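Ton_1535 (Thermococcus onnurineus, PDB 3ZPJ) is of unknown function, an all-helical solenoid protein from a hyperthermophilic archaeon whose stacked helices might serve as a binding scaffold. Local coordinates at residues H123-I126 against N132-E135; D163-A168 against F185-K190; I245-V250 against F270-S275; D264-A269 against L293-R298. All coordinates share one frame; numbering follows the deposited sequence.

The four contacts follow the alpha-solenoid as two separate pairs. Contacts 1 and 2 come first along the chain: helices 110-126 and 130-146 meet in contact 1, helices 151-170 and 174-190 in contact 2. Their centres lie about 14 Å apart and they touch through A125 and A168. Contacts 3 and 4 belong to the C-terminal half, centres about 9 Å apart; they share helix 262-271 and interleave along the sequence, and they touch where E247 meets A269 and F270 meets R298. The pairs are well separated, with about 34 Å between the centres of contacts 2 and 3, on opposite sides of the chain's centre. All four contacts join helices near one another in sequence, as expected of a solenoid.

Contact 1 of 4, residues H123-I126 against N132-E135; sequences HLAI and NALE
A133 sets its methyl over the peptide group joining L124 to A125, almost straight above the nitrogen, with CB of A133 3.7 Å from N of A125. At the other flat group among the touching residues, the carboxamide of N132, CD1 and CD2 of L124 stop short and meet the CB carbon that carries it. The motif is the tight turn of a helical hairpin in an alpha-solenoid: helix 110-126 ends here, and helix 130-146 is already in its first turn. The two helices come so close, 5.0 Å between CA of L124 and CA of A133, that alanine methyls fill the middle. CB of A133 lies 3.9 Å from CB of A125 and equally far from CB of L124, so it fits into the angle between the two.

L124 continues the apolar seam outward. Its CG lies anti to the carbonyl carbon (chi1 -81°), which carries the two methyls past A133 to N132, whose side chain L124 crosses at about a right angle. No hydrogen bond joins the segments; the contact is held by close apolar packing. Around it, F97 of helix 90-104 and Y129 of the connecting turn also touch L124, and F180 of helix 174-190 packs against A133. At the far end of L124, CD1 comes to 3.9 Å from the carbonyl O of N132.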
loop_
_atom_site.group_PDB
_atom_site.type_symbol
_atom_site.label_atom_id
_atom_site.label_comp_id
_atom_site.label_asym_id
_atom_site.label_seq_id
_atom_site.Cartn_x
_atom_site.Cartn_y
_atom_site.Cartn_z
ATOM N N HIS A 123 11.127 0.205 -8.689
ATOM C CA HIS A 123 10.664 -0.623 -9.808
ATOM C C HIS A 123 10.388 -2.070 -9.410
ATOM O O HIS A 123 9.413 -2.675 -9.875
ATOM C CB HIS A 123 11.563 -0.493 -11.033
ATOM C CG HIS A 123 11.421 0.832 -11.706
ATOM N ND1 HIS A 123 10.396 1.109 -12.585
ATOM C CD2 HIS A 123 12.130 1.977 -11.583
ATOM C CE1 HIS A 123 10.494 2.364 -12.987
ATOM N NE2 HIS A 123 11.536 2.913 -12.396
ATOM N N LEU A 124 11.199 -2.600 -8.502
ATOM C CA LEU A 124 10.944 -3.927 -7.969
ATOM C C LEU A 124 9.573 -3.986 -7.284
ATOM O O LEU A 124 8.872 -4.994 -7.361
ATOM C CB LEU A 124 12.040 -4.319 -6.985
ATOM C CG LEU A 124 13.329 -4.848 -7.611
ATOM C CD1 LEU A 124 14.415 -4.866 -6.551
ATOM C CD2 LEU A 124 13.104 -6.260 -8.198
ATOM N N ALA A 125 9.192 -2.904 -6.618
ATOM C CA ALA A 125 7.888 -2.864 -5.942
ATOM C C ALA A 125 6.753 -2.769 -6.941
ATOM O O ALA A 125 5.772 -3.491 -6.823
ATOM C CB ALA A 125 7.812 -1.720 -4.949
ATOM N N ILE A 126 6.888 -1.879 -7.920
ATOM C CA ILE A 126 5.931 -1.776 -9.028
ATOM C C ILE A 126 5.754 -3.134 -9.704
ATOM O O ILE A 126 4.654 -3.502 -10.110
ATOM C CB ILE A 126 6.404 -0.759 -10.102
ATOM C CG1 ILE A 126 6.427 0.660 -9.554
ATOM C CG2 ILE A 126 5.526 -0.804 -11.315
ATOM C CD1 ILE A 126 5.347 0.961 -8.586
ATOM N N ASN A 132 11.886 -8.237 -2.393
ATOM C CA ASN A 132 13.131 -7.829 -3.060
ATOM C C ASN A 132 13.316 -6.320 -2.984
ATOM O O ASN A 132 14.419 -5.821 -2.771
ATOM C CB ASN A 132 13.154 -8.248 -4.535
ATOM C CG ASN A 132 13.229 -9.738 -4.714
ATOM O OD1 ASN A 132 12.356 -10.472 -4.255
ATOM N ND2 ASN A 132 14.266 -10.199 -5.397
ATOM N N ALA A 133 12.222 -5.601 -3.182
ATOM C CA ALA A 133 12.257 -4.159 -3.150
ATOM C C ALA A 133 12.822 -3.654 -1.825
ATOM O O ALA A 133 13.728 -2.822 -1.820
ATOM C CB ALA A 133 10.877 -3.606 -3.381
ATOM N N LEU A 134 12.301 -4.165 -0.711
ATOM C CA LEU A 134 12.778 -3.756 0.612
ATOM C C LEU A 134 14.268 -3.996 0.782
ATOM O O LEU A 134 14.999 -3.150 1.305
ATOM C CB LEU A 134 12.051 -4.506 1.716
ATOM C CG LEU A 134 10.738 -3.914 2.210
ATOM C CD1 LEU A 134 10.281 -4.698 3.426
ATOM C CD2 LEU A 134 10.939 -2.450 2.550
ATOM N N GLU A 135 14.704 -5.165 0.354
ATOM C CA GLU A 135 16.092 -5.534 0.507
ATOM C C GLU A 135 16.965 -4.488 -0.188
ATOM O O GLU A 135 17.965 -4.039 0.349
ATOM C CB GLU A 135 16.330 -6.923 -0.077
ATOM C CG GLU A 135 17.732 -7.474 0.158
ATOM C CD GLU A 135 17.989 -8.787 -0.586
ATOM O OE1 GLU A 135 17.145 -9.191 -1.422
ATOM O OE2 GLU A 135 19.039 -9.419 -0.328
#

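Contact 2 of 4, residues D163-A168 against F185-K190; sequences DLLEKA and FDIFDK
F188 drives its ring between the side chains of D163 and E166, and this is the close part of the contact. A chi1 of -67° aims the ring across at the other helix, where CZ lies 3.4 Å from OD1 of D163 and 3.5 Å from N of D163. OE1 of E166 comes to the ring edge near its plane, 3.9 Å from CE2 of F188, the carboxylate turned 70° from the ring. Both acids have stronger partners on helix 194-209: D163 OD1 is bridged to R196 and E166 OE2 to K203. Next to the ring, CD1 of L165 meets CD1 of I187 at 3.7 Å, the two side chains crossing at about a right angle.

The outer side is looser. D186, D189 and K190 turn to solvent, and the D186-K190 ion pair is long. Without the F188 ring, as with an alanine here, a gap would probably open between the helices, and D163 and E166 would lose the group they lean on while keeping their salt bridges.

The short helix segments run antiparallel at 147°, their axes 10.0 Å apart at closest, an arrangement typical of the paired helices of an alpha-solenoid.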
loop_
_atom_site.group_PDB
_atom_site.type_symbol
_atom_site.label_atom_id
_atom_site.label_comp_id
_atom_site.label_asym_id
_atom_site.label_seq_id
_atom_site.Cartn_x
_atom_site.Cartn_y
_atom_site.Cartn_z
ATOM N N ASP A 163 10.848 9.357 0.035
ATOM C CA ASP A 163 9.797 9.625 -0.932
ATOM C C ASP A 163 9.483 8.369 -1.723
ATOM O O ASP A 163 8.317 8.047 -1.945
ATOM C CB ASP A 163 10.182 10.739 -1.906
ATOM C CG ASP A 163 10.252 12.114 -1.251
ATOM O OD1 ASP A 163 9.740 12.272 -0.136
ATOM O OD2 ASP A 163 10.823 13.043 -1.862
ATOM N N LEU A 164 10.520 7.648 -2.143
ATOM C CA LEU A 164 10.287 6.453 -2.947
ATOM C C LEU A 164 9.693 5.281 -2.142
ATOM O O LEU A 164 8.862 4.517 -2.659
ATOM C CB LEU A 164 11.554 6.037 -3.708
ATOM C CG LEU A 164 12.073 7.099 -4.693
ATOM C CD1 LEU A 164 13.449 6.785 -5.250
ATOM C CD2 LEU A 164 11.129 7.264 -5.815
ATOM N N LEU A 165 10.123 5.134 -0.892
ATOM C CA LEU A 165 9.564 4.115 -0.010
ATOM C C LEU A 165 8.064 4.385 0.074
ATOM O O LEU A 165 7.255 3.494 -0.142
ATOM C CB LEU A 165 10.214 4.165 1.380
ATOM C CG LEU A 165 11.585 3.511 1.534
ATOM C CD1 LEU A 165 12.263 4.016 2.798
ATOM C CD2 LEU A 165 11.490 1.990 1.566
ATOM N N GLU A 166 7.715 5.648 0.308
ATOM C CA GLU A 166 6.326 6.056 0.445
ATOM C C GLU A 166 5.505 5.765 -0.801
ATOM O O GLU A 166 4.390 5.245 -0.709
ATOM C CB GLU A 166 6.206 7.532 0.847
ATOM C CG GLU A 166 4.760 7.951 1.136
ATOM C CD GLU A 166 4.583 9.447 1.352
ATOM O OE1 GLU A 166 5.565 10.203 1.182
ATOM O OE2 GLU A 166 3.450 9.865 1.688
ATOM N N LYS A 167 6.058 6.067 -1.971
ATOM C CA LYS A 167 5.316 5.854 -3.210
ATOM C C LYS A 167 5.155 4.355 -3.506
ATOM O O LYS A 167 4.123 3.923 -4.014
ATOM C CB LYS A 167 5.952 6.605 -4.386
ATOM C CG LYS A 167 5.359 6.271 -5.760
ATOM C CD LYS A 167 4.304 7.256 -6.177
ATOM C CE LYS A 167 3.777 6.957 -7.592
ATOM N NZ LYS A 167 4.513 7.624 -8.711
ATOM N N ALA A 168 6.164 3.568 -3.166
ATOM C CA ALA A 168 6.068 2.119 -3.293
ATOM C C ALA A 168 4.922 1.618 -2.429
ATOM O O ALA A 168 4.036 0.899 -2.895
ATOM C CB ALA A 168 7.377 1.461 -2.870
ATOM N N PHE A 185 8.577 6.664 7.296
ATOM C CA PHE A 185 8.271 7.490 8.460
ATOM C C PHE A 185 9.505 7.656 9.305
ATOM O O PHE A 185 9.811 8.752 9.781
ATOM C CB PHE A 185 7.185 6.890 9.365
ATOM C CG PHE A 185 7.034 7.635 10.670
ATOM C CD1 PHE A 185 6.268 8.789 10.736
ATOM C CD2 PHE A 185 7.696 7.211 11.819
ATOM C CE1 PHE A 185 6.125 9.501 11.935
ATOM C CE2 PHE A 185 7.576 7.923 13.017
ATOM C CZ PHE A 185 6.783 9.066 13.076
ATOM N N ASP A 186 10.167 6.539 9.544
ATOM C CA ASP A 186 11.430 6.531 10.263
ATOM C C ASP A 186 12.401 7.571 9.691
ATOM O O ASP A 186 13.041 8.320 10.440
ATOM C CB ASP A 186 12.046 5.144 10.186
ATOM C CG ASP A 186 12.526 4.658 11.512
ATOM O OD1 ASP A 186 11.708 4.039 12.230
ATOM O OD2 ASP A 186 13.711 4.899 11.835
ATOM N N ILE A 187 12.471 7.635 8.363
ATOM C CA ILE A 187 13.404 8.537 7.678
ATOM C C ILE A 187 12.968 10.001 7.838
ATOM O O ILE A 187 13.795 10.882 8.115
ATOM C CB ILE A 187 13.520 8.177 6.178
ATOM C CG1 ILE A 187 14.447 6.976 5.976
ATOM C CG2 ILE A 187 14.038 9.339 5.378
ATOM C CD1 ILE A 187 14.432 6.441 4.522
ATOM N N PHE A 188 11.668 10.249 7.677
ATOM C CA PHE A 188 11.135 11.600 7.748
ATOM C C PHE A 188 11.170 12.135 9.170
ATOM O O PHE A 188 11.330 13.343 9.405
ATOM C CB PHE A 188 9.710 11.616 7.193
ATOM C CG PHE A 188 9.652 11.343 5.724
ATOM C CD1 PHE A 188 10.749 11.626 4.919
ATOM C CD2 PHE A 188 8.523 10.805 5.143
ATOM C CE1 PHE A 188 10.715 11.371 3.567
ATOM C CE2 PHE A 188 8.484 10.539 3.773
ATOM C CZ PHE A 188 9.577 10.835 2.995
ATOM N N ASP A 189 11.033 11.218 10.120
ATOM C CA ASP A 189 11.122 11.554 11.525
ATOM C C ASP A 189 12.547 11.947 11.925
ATOM O O ASP A 189 12.761 13.002 12.540
ATOM C CB ASP A 189 10.660 10.375 12.371
ATOM C CG ASP A 189 10.608 10.707 13.846
ATOM O OD1 ASP A 189 10.009 11.745 14.211
ATOM O OD2 ASP A 189 11.187 9.935 14.638
ATOM N N LYS A 190 13.521 11.097 11.594
ATOM C CA LYS A 190 14.909 11.367 11.996
ATOM C C LYS A 190 15.480 12.573 11.268
ATOM O O LYS A 190 16.357 13.248 11.794
ATOM C CB LYS A 190 15.834 10.169 11.743
ATOM C CG LYS A 190 15.426 8.875 12.399
ATOM C CD LYS A 190 15.189 9.016 13.886
ATOM C CE LYS A 190 14.971 7.642 14.497
ATOM N NZ LYS A 190 16.135 6.748 14.214
#

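Contact 3 of 4, residues I245-V250 against F270-S275; sequences IGELEV and FECCES
A helical hairpin of the alpha-solenoid is joined here to a vicinal disulfide: L248 and E247, on helix 240-256, face F270 and C272 where helix 262-271 runs out into a loop. The apolar half of the contact is narrow. CD2 of L248 approaches CE1 of F270 at 4.1 Å, and the two side chains cross at about a right angle. The CB of F270 does not aim at the other helix, but with CG beside the backbone nitrogen (chi1 -74°) the ring swings round until its CE1 corner meets the leucine. L293 of helix 280-293 also touches L248, and R298 attends the ring of F270, so the pair has further neighbours from the next part of the chain.

The second half is polar and looser. OE1 of E247 is 4.5 Å from SG of C272, a distance of mere neighbourhood, while OE2 is committed to a salt bridge with R243 one turn earlier and to a weak, long ion pair with K268. The buried carboxylate is thereby supplied with positive charge, which would probably favour its ionised form. OE1 also lies close over the backbone of helix 262-271, 3.2 Å from CA of A269.

Next in the chain, C272 and C273 are linked directly to each other, closing an eight-membered ring through a trans peptide and likely stiffening the turn before the exposed E274 and S275. The bond itself measures 2.0 Å between SG of C272 and SG of C273.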
loop_
_atom_site.group_PDB
_atom_site.type_symbol
_atom_site.label_atom_id
_atom_site.label_comp_id
_atom_site.label_asym_id
_atom_site.label_seq_id
_atom_site.Cartn_x
_atom_site.Cartn_y
_atom_site.Cartn_z
ATOM N N ILE A 245 -16.660 -7.006 6.363
ATOM C CA ILE A 245 -15.494 -6.523 7.085
ATOM C C ILE A 245 -14.994 -5.241 6.431
ATOM O O ILE A 245 -14.662 -4.277 7.114
ATOM C CB ILE A 245 -14.350 -7.566 7.124
ATOM C CG1 ILE A 245 -14.510 -8.506 8.316
ATOM C CG2 ILE A 245 -12.994 -6.887 7.275
ATOM C CD1 ILE A 245 -15.633 -9.454 8.198
ATOM N N GLY A 246 -14.974 -5.223 5.106
ATOM C CA GLY A 246 -14.400 -4.099 4.386
ATOM C C GLY A 246 -15.207 -2.843 4.634
ATOM O O GLY A 246 -14.658 -1.763 4.875
ATOM N N GLU A 247 -16.525 -2.982 4.585
ATOM C CA GLU A 247 -17.390 -1.842 4.850
ATOM C C GLU A 247 -17.198 -1.346 6.284
ATOM O O GLU A 247 -17.118 -0.144 6.516
ATOM C CB GLU A 247 -18.845 -2.164 4.506
ATOM C CG GLU A 247 -19.097 -2.258 2.988
ATOM C CD GLU A 247 -20.497 -2.747 2.611
ATOM O OE1 GLU A 247 -21.223 -3.284 3.477
ATOM O OE2 GLU A 247 -20.878 -2.600 1.432
ATOM N N LEU A 248 -17.059 -2.269 7.234
ATOM C CA LEU A 248 -16.813 -1.898 8.626
ATOM C C LEU A 248 -15.476 -1.192 8.834
ATOM O O LEU A 248 -15.396 -0.209 9.577
ATOM C CB LEU A 248 -16.923 -3.114 9.545
ATOM C CG LEU A 248 -18.341 -3.687 9.598
ATOM C CD1 LEU A 248 -18.447 -4.906 10.504
ATOM C CD2 LEU A 248 -19.285 -2.616 10.072
ATOM N N GLU A 249 -14.428 -1.698 8.189
ATOM C CA GLU A 249 -13.122 -1.072 8.272
ATOM C C GLU A 249 -13.224 0.353 7.736
ATOM O O GLU A 249 -12.651 1.281 8.297
ATOM C CB GLU A 249 -12.057 -1.892 7.502
ATOM C CG GLU A 249 -11.784 -3.272 8.112
ATOM C CD GLU A 249 -10.642 -4.051 7.436
ATOM O OE1 GLU A 249 -10.478 -3.948 6.197
ATOM O OE2 GLU A 249 -9.927 -4.795 8.157
ATOM N N VAL A 250 -13.982 0.531 6.661
ATOM C CA VAL A 250 -14.135 1.856 6.093
ATOM C C VAL A 250 -14.899 2.768 7.041
ATOM O O VAL A 250 -14.511 3.917 7.254
ATOM C CB VAL A 250 -14.798 1.815 4.712
ATOM C CG1 VAL A 250 -15.387 3.173 4.361
ATOM C CG2 VAL A 250 -13.771 1.420 3.682
ATOM N N PHE A 270 -24.925 -4.081 7.293
ATOM C CA PHE A 270 -25.702 -5.209 7.802
ATOM C C PHE A 270 -27.069 -5.263 7.141
ATOM O O PHE A 270 -27.640 -6.331 6.944
ATOM C CB PHE A 270 -25.909 -5.086 9.311
ATOM C CG PHE A 270 -24.688 -5.377 10.109
ATOM C CD1 PHE A 270 -23.791 -4.366 10.424
ATOM C CD2 PHE A 270 -24.419 -6.661 10.536
ATOM C CE1 PHE A 270 -22.652 -4.635 11.156
ATOM C CE2 PHE A 270 -23.275 -6.935 11.270
ATOM C CZ PHE A 270 -22.391 -5.915 11.584
ATOM N N GLU A 271 -27.599 -4.093 6.818
ATOM C CA GLU A 271 -28.953 -3.988 6.299
ATOM C C GLU A 271 -29.026 -4.137 4.790
ATOM O O GLU A 271 -30.107 -4.109 4.220
ATOM C CB GLU A 271 -29.581 -2.662 6.731
ATOM C CG GLU A 271 -29.775 -2.553 8.240
ATOM C CD GLU A 271 -30.169 -1.159 8.671
ATOM O OE1 GLU A 271 -29.660 -0.195 8.058
ATOM O OE2 GLU A 271 -30.995 -1.032 9.608
ATOM N N CYS A 272 -27.880 -4.307 4.142
ATOM C CA CYS A 272 -27.853 -4.424 2.688
ATOM C C CYS A 272 -28.124 -5.860 2.261
ATOM O O CYS A 272 -28.706 -6.113 1.204
ATOM C CB CYS A 272 -26.497 -3.971 2.119
ATOM S SG CYS A 272 -25.118 -5.142 2.360
ATOM N N CYS A 273 -27.685 -6.803 3.087
ATOM C CA CYS A 273 -27.640 -8.194 2.671
ATOM C C CYS A 273 -28.113 -9.126 3.776
ATOM O O CYS A 273 -28.429 -8.697 4.890
ATOM C CB CYS A 273 -26.209 -8.557 2.250
ATOM S SG CYS A 273 -25.142 -7.119 1.845
ATOM N N GLU A 274 -28.178 -10.410 3.457
ATOM C CA GLU A 274 -28.418 -11.402 4.485
ATOM C C GLU A 274 -27.099 -11.654 5.180
ATOM O O GLU A 274 -26.035 -11.532 4.567
ATOM C CB GLU A 274 -28.978 -12.695 3.892
ATOM C CG GLU A 274 -30.446 -12.597 3.527
ATOM C CD GLU A 274 -31.271 -11.995 4.648
ATOM O OE1 GLU A 274 -31.191 -12.506 5.787
ATOM O OE2 GLU A 274 -31.988 -11.004 4.393
ATOM N N SER A 275 -27.174 -11.971 6.469
ATOM C CA SER A 275 -25.991 -12.300 7.243
ATOM C C SER A 275 -25.318 -13.507 6.605
ATOM O O SER A 275 -25.903 -14.588 6.534
ATOM C CB SER A 275 -26.360 -12.601 8.700
ATOM O OG SER A 275 -27.166 -11.572 9.248
#

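Contact 4 of 4, residues D264-A269 against L293-R298; sequences DVVDKA and LGNLRR
V266 meets L293 and N295 with one methyl each, where helix 262-271 packs against the corner between helices 280-293 and 296-303 of the alpha-solenoid. CG2 of V266 reaches CD1 of L293 tip to tip at 4.0 Å. Its CG1, anti to the valine nitrogen (chi1 161°), comes equally close to ND2 of N295. Alongside, OD1 of D267 stands 4.2 Å from NH2 of R298: opposite charges that probably attract, though too far apart for a salt bridge.

The next shell fixes that corner. Helix 280-293 closes in a Schellman motif, with G294 at a positive phi that calls for glycine. N295 follows at once as N-cap of helix 296-303, and is also the centre of an inverse gamma turn closed by a weak bond from L296 N to G294 O. Its OD1 accepts from N of R298 at 3.0 Å with a nearly straight 167° N-H...O angle, the donor lying 39° above the carbonyl plane. With the carboxamide of N295 gone, as in a valine here, the N-H of R298 is likely to be left without its cap and V266 without its amide neighbour.

Further out, L293 O binds K255 and G294 O binds R326, which ties the turn to helix 240-256 and to the residue following helix 309-325. The R298 guanidinium has ND2 of N295 at its edge in plane, with NH2 of R297 3.6 Å above one face. Its cation-pi partner is F270 on helix 262-271, where NH1 of R298 lies 3.3 Å from CG of F270.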
loop_
_atom_site.group_PDB
_atom_site.type_symbol
_atom_site.label_atom_id
_atom_site.label_comp_id
_atom_site.label_asym_id
_atom_site.label_seq_id
_atom_site.Cartn_x
_atom_site.Cartn_y
_atom_site.Cartn_z
ATOM N N ASP A 264 -24.022 5.704 9.108
ATOM C CA ASP A 264 -24.789 5.183 7.991
ATOM C C ASP A 264 -24.143 3.951 7.356
ATOM O O ASP A 264 -24.843 2.973 7.057
ATOM C CB ASP A 264 -25.016 6.266 6.931
ATOM C CG ASP A 264 -25.804 7.461 7.467
ATOM O OD1 ASP A 264 -26.671 7.276 8.356
ATOM O OD2 ASP A 264 -25.547 8.593 6.996
ATOM N N VAL A 265 -22.823 3.994 7.142
ATOM C CA VAL A 265 -22.158 2.903 6.439
ATOM C C VAL A 265 -22.293 1.593 7.209
ATOM O O VAL A 265 -22.449 0.519 6.617
ATOM C CB VAL A 265 -20.663 3.185 6.203
ATOM C CG1 VAL A 265 -19.997 1.959 5.587
ATOM C CG2 VAL A 265 -20.483 4.420 5.298
ATOM N N VAL A 266 -22.245 1.697 8.532
ATOM C CA VAL A 266 -22.352 0.543 9.417
ATOM C C VAL A 266 -23.733 -0.095 9.310
ATOM O O VAL A 266 -23.873 -1.320 9.206
ATOM C CB VAL A 266 -22.134 0.977 10.872
ATOM C CG1 VAL A 266 -22.680 -0.056 11.833
ATOM C CG2 VAL A 266 -20.657 1.250 11.137
ATOM N N ASP A 267 -24.763 0.738 9.341
ATOM C CA ASP A 267 -26.117 0.195 9.283
ATOM C C ASP A 267 -26.330 -0.480 7.945
ATOM O O ASP A 267 -26.861 -1.576 7.880
ATOM C CB ASP A 267 -27.164 1.274 9.544
ATOM C CG ASP A 267 -27.185 1.709 10.992
ATOM O OD1 ASP A 267 -26.520 1.031 11.807
ATOM O OD2 ASP A 267 -27.862 2.713 11.315
ATOM N N LYS A 268 -25.845 0.156 6.885
ATOM C CA LYS A 268 -26.011 -0.386 5.552
ATOM C C LYS A 268 -25.239 -1.685 5.385
ATOM O O LYS A 268 -25.684 -2.589 4.688
ATOM C CB LYS A 268 -25.567 0.618 4.491
ATOM C CG LYS A 268 -25.825 0.125 3.080
ATOM C CD LYS A 268 -25.113 0.943 2.025
ATOM C CE LYS A 268 -24.884 0.093 0.784
ATOM N NZ LYS A 268 -24.229 -1.220 1.126
ATOM N N ALA A 269 -24.092 -1.786 6.042
ATOM C CA ALA A 269 -23.252 -2.973 5.909
ATOM C C ALA A 269 -23.937 -4.242 6.413
ATOM O O ALA A 269 -23.561 -5.343 6.009
ATOM C CB ALA A 269 -21.921 -2.774 6.609
ATOM N N LEU A 293 -15.708 0.697 16.810
ATOM C CA LEU A 293 -16.666 1.608 16.203
ATOM C C LEU A 293 -17.563 2.264 17.252
ATOM O O LEU A 293 -18.061 3.367 17.041
ATOM C CB LEU A 293 -17.521 0.869 15.175
ATOM C CG LEU A 293 -16.883 0.655 13.808
ATOM C CD1 LEU A 293 -17.575 -0.488 13.056
ATOM C CD2 LEU A 293 -16.928 1.948 13.012
ATOM N N GLY A 294 -17.775 1.581 18.376
ATOM C CA GLY A 294 -18.678 2.076 19.397
ATOM C C GLY A 294 -20.076 1.500 19.306
ATOM O O GLY A 294 -20.974 1.922 20.030
ATOM N N ASN A 295 -20.280 0.541 18.410
ATOM C CA ASN A 295 -21.558 -0.156 18.358
ATOM C C ASN A 295 -21.495 -1.345 19.316
ATOM O O ASN A 295 -21.304 -2.488 18.906
ATOM C CB ASN A 295 -21.898 -0.595 16.927
ATOM C CG ASN A 295 -23.350 -1.055 16.769
ATOM O OD1 ASN A 295 -23.944 -1.651 17.679
ATOM N ND2 ASN A 295 -23.925 -0.783 15.600
ATOM N N LEU A 296 -21.652 -1.067 20.602
ATOM C CA LEU A 296 -21.505 -2.105 21.606
ATOM C C LEU A 296 -22.662 -3.107 21.608
ATOM O O LEU A 296 -22.490 -4.246 22.044
ATOM C CB LEU A 296 -21.256 -1.485 22.989
ATOM C CG LEU A 296 -20.033 -0.559 22.936
ATOM C CD1 LEU A 296 -19.691 0.077 24.274
ATOM C CD2 LEU A 296 -18.829 -1.302 22.384
ATOM N N ARG A 297 -23.827 -2.701 21.103
ATOM C CA ARG A 297 -24.955 -3.631 21.000
ATOM C C ARG A 297 -24.610 -4.782 20.064
ATOM O O ARG A 297 -24.662 -5.951 20.458
ATOM C CB ARG A 297 -26.241 -2.939 20.516
ATOM C CG ARG A 297 -27.344 -3.937 20.128
ATOM C CD ARG A 297 -28.643 -3.286 19.629
ATOM N NE ARG A 297 -28.565 -2.757 18.262
ATOM C CZ ARG A 297 -28.800 -3.463 17.152
ATOM N NH1 ARG A 297 -29.113 -4.749 17.228
ATOM N NH2 ARG A 297 -28.713 -2.886 15.959
ATOM N N ARG A 298 -24.260 -4.447 18.823
ATOM C CA ARG A 298 -23.915 -5.456 17.828
ATOM C C ARG A 298 -22.645 -6.192 18.238
ATOM O O ARG A 298 -22.545 -7.403 18.062
ATOM C CB ARG A 298 -23.714 -4.825 16.452
ATOM C CG ARG A 298 -24.966 -4.283 15.777
ATOM C CD ARG A 298 -24.583 -3.721 14.418
ATOM N NE ARG A 298 -25.676 -3.058 13.720
ATOM C CZ ARG A 298 -26.570 -3.695 12.975
ATOM N NH1 ARG A 298 -26.507 -5.016 12.853
ATOM N NH2 ARG A 298 -27.529 -3.015 12.359
#